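Local coordinates for protein cellulase (Bacillus sp. BG-CS10, PDB 5E09) that probably hydrolyses internal beta-1,4-glucosidic bonds of cellulose with a family 5 catalytic barrel, to which a family 46 carbohydrate-binding module is joined, at residues I250-F253 with N254-H257. Sequence-based numbering, arbitrary orientation.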
ATOM      1  N   ILE A 250     -15.187  -4.618   1.825  1.00 48.56           N
ATOM      2  CA  ILE A 250     -16.571  -4.331   2.192  1.00 45.82           C
ATOM      3  C   ILE A 250     -16.860  -4.655   3.658  1.00 48.44           C
ATOM      4  O   ILE A 250     -17.385  -3.812   4.383  1.00 46.46           O
ATOM      5  CB  ILE A 250     -17.553  -5.100   1.287  1.00 59.25           C
ATOM      6  CG1 ILE A 250     -17.580  -4.470  -0.106  1.00 50.33           C
ATOM      7  CG2 ILE A 250     -18.954  -5.104   1.883  1.00 48.00           C
ATOM      8  CD1 ILE A 250     -18.528  -5.146  -1.054  1.00 51.62           C
ATOM      9  N   ASP A 251     -16.507  -5.862   4.090  1.00 40.76           N
ATOM     10  CA  ASP A 251     -16.721  -6.277   5.475  1.00 43.19           C
ATOM     11  C   ASP A 251     -15.958  -5.381   6.449  1.00 52.55           C
ATOM     12  O   ASP A 251     -16.539  -4.844   7.420  1.00 57.44           O
ATOM     13  CB  ASP A 251     -16.298  -7.739   5.675  1.00 49.71           C
ATOM     14  CG  ASP A 251     -17.134  -8.714   4.853  1.00 67.26           C
ATOM     15  OD1 ASP A 251     -18.216  -8.321   4.364  1.00 67.36           O
ATOM     16  OD2 ASP A 251     -16.715  -9.882   4.703  1.00 64.25           O
ATOM     17  N   THR A 252     -14.660  -5.214   6.182  1.00 40.07           N
ATOM     18  CA  THR A 252     -13.808  -4.417   7.059  1.00 48.28           C
ATOM     19  C   THR A 252     -14.416  -3.049   7.327  1.00 37.72           C
ATOM     20  O   THR A 252     -14.646  -2.656   8.486  1.00 47.97           O
ATOM     21  CB  THR A 252     -12.398  -4.223   6.472  1.00 45.98           C
ATOM     22  OG1 THR A 252     -11.763  -5.498   6.305  1.00 44.49           O
ATOM     23  CG2 THR A 252     -11.556  -3.354   7.394  1.00 38.16           C
ATOM     24  N   PHE A 253     -14.711  -2.320   6.261  1.00 43.39           N
ATOM     25  CA  PHE A 253     -15.127  -0.948   6.487  1.00 40.04           C
ATOM     26  C   PHE A 253     -16.614  -0.834   6.812  1.00 38.92           C
ATOM     27  O   PHE A 253     -17.058   0.185   7.331  1.00 53.27           O
ATOM     28  CB  PHE A 253     -14.705  -0.095   5.300  1.00 36.73           C
ATOM     29  CG  PHE A 253     -13.214   0.112   5.250  1.00 36.60           C
ATOM     30  CD1 PHE A 253     -12.601   0.979   6.138  1.00 29.73           C
ATOM     31  CD2 PHE A 253     -12.423  -0.617   4.380  1.00 33.23           C
ATOM     32  CE1 PHE A 253     -11.230   1.156   6.133  1.00 42.58           C
ATOM     33  CE2 PHE A 253     -11.047  -0.447   4.362  1.00 51.82           C
ATOM     34  CZ  PHE A 253     -10.447   0.443   5.242  1.00 41.02           C
ATOM     35  N   ASN A 254     -17.370  -1.898   6.572  1.00 47.10           N
ATOM     36  CA  ASN A 254     -18.721  -1.966   7.114  1.00 51.43           C
ATOM     37  C   ASN A 254     -18.684  -1.957   8.630  1.00 48.79           C
ATOM     38  O   ASN A 254     -19.399  -1.183   9.263  1.00 52.16           O
ATOM     39  CB  ASN A 254     -19.472  -3.208   6.630  1.00 51.11           C
ATOM     40  CG  ASN A 254     -20.184  -2.981   5.312  1.00 46.30           C
ATOM     41  OD1 ASN A 254     -20.318  -1.847   4.852  1.00 51.04           O
ATOM     42  ND2 ASN A 254     -20.649  -4.064   4.700  1.00 47.40           N
ATOM     43  N   ARG A 255     -17.851  -2.800   9.233  1.00 46.63           N
ATOM     44  CA  ARG A 255     -17.856  -2.793  10.689  1.00 44.50           C
ATOM     45  C   ARG A 255     -17.162  -1.545  11.249  1.00 46.62           C
ATOM     46  O   ARG A 255     -17.544  -1.055  12.322  1.00 47.06           O
ATOM     47  CB  ARG A 255     -17.238  -4.075  11.259  1.00 51.67           C
ATOM     48  CG  ARG A 255     -15.828  -4.368  10.860  1.00 65.28           C
ATOM     49  CD  ARG A 255     -15.323  -5.604  11.584  1.00 57.11           C
ATOM     50  NE  ARG A 255     -13.988  -5.957  11.125  1.00 52.52           N
ATOM     51  CZ  ARG A 255     -13.747  -6.749  10.088  1.00 48.09           C
ATOM     52  NH1 ARG A 255     -14.755  -7.282   9.414  1.00 44.25           N
ATOM     53  NH2 ARG A 255     -12.496  -7.010   9.731  1.00 58.70           N
ATOM     54  N   VAL A 256     -16.178  -1.005  10.526  1.00 44.60           N
ATOM     55  CA  VAL A 256     -15.612   0.277  10.958  1.00 42.19           C
ATOM     56  C   VAL A 256     -16.695   1.363  10.963  1.00 43.14           C
ATOM     57  O   VAL A 256     -16.787   2.172  11.887  1.00 45.61           O
ATOM     58  CB  VAL A 256     -14.437   0.734  10.063  1.00 43.76           C
ATOM     59  CG1 VAL A 256     -14.057   2.181  10.370  1.00 31.43           C
ATOM     60  CG2 VAL A 256     -13.241  -0.180  10.244  1.00 49.35           C
ATOM     61  N   HIS A 257     -17.527   1.364   9.931  1.00 47.35           N
ATOM     62  CA  HIS A 257     -18.589   2.355   9.815  1.00 48.18           C
ATOM     63  C   HIS A 257     -19.649   2.185  10.908  1.00 48.48           C
ATOM     64  O   HIS A 257     -20.056   3.160  11.547  1.00 44.17           O
ATOM     65  CB  HIS A 257     -19.239   2.272   8.437  1.00 46.48           C
ATOM     66  CG  HIS A 257     -20.386   3.215   8.254  1.00 57.95           C
ATOM     67  ND1 HIS A 257     -20.218   4.523   7.854  1.00 49.39           N
ATOM     68  CD2 HIS A 257     -21.719   3.040   8.421  1.00 49.95           C
ATOM     69  CE1 HIS A 257     -21.397   5.113   7.777  1.00 57.27           C
ATOM     70  NE2 HIS A 257     -22.323   4.234   8.117  1.00 59.87           N
TER
HETATM   71  O   HOH W   1     -20.363  -6.843   5.788  1.00 57.29           O
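Two turns of helix 243-261, which links barrel strands 219-225 and 267-272 in the beta-alpha-beta crossover of a TIM barrel, illustrate how helix geometry brings side chains one turn apart together. Arg255 N donates to Asp251 O at 3.0 Å, and Val256 N meets Thr252 O at the same length. From this backbone the Arg255 chain runs back along the helix: CG sits between its own N and carbonyl carbon (chi1 59°), and the extended chain carries the guanidinium across Thr252, whose CA lies 3.7 Å above one face of it. Arg255 NE is bonded to Thr199 O, tying the helix to the loop before helix 201-214. With an alanine in place of Arg255, the Thr199 carbonyl is likely to lose this donor and the backbone at Thr252 its cover. Toward the barrel, Phe253 packs edge-to-face with Tyr225 and also touches Leu269, while Thr252 CG2 rests over the centre of its ring and Val256 CG2 lies 4.3 Å from Phe253 CD1. On the more exposed flank, Asn254 OD1 accepts from Arg303 NE, and one water donates to Asp251 OD1, which also takes a bond from Gln247 NE2, and accepts from Asn254 ND2, each at 3.0 Å.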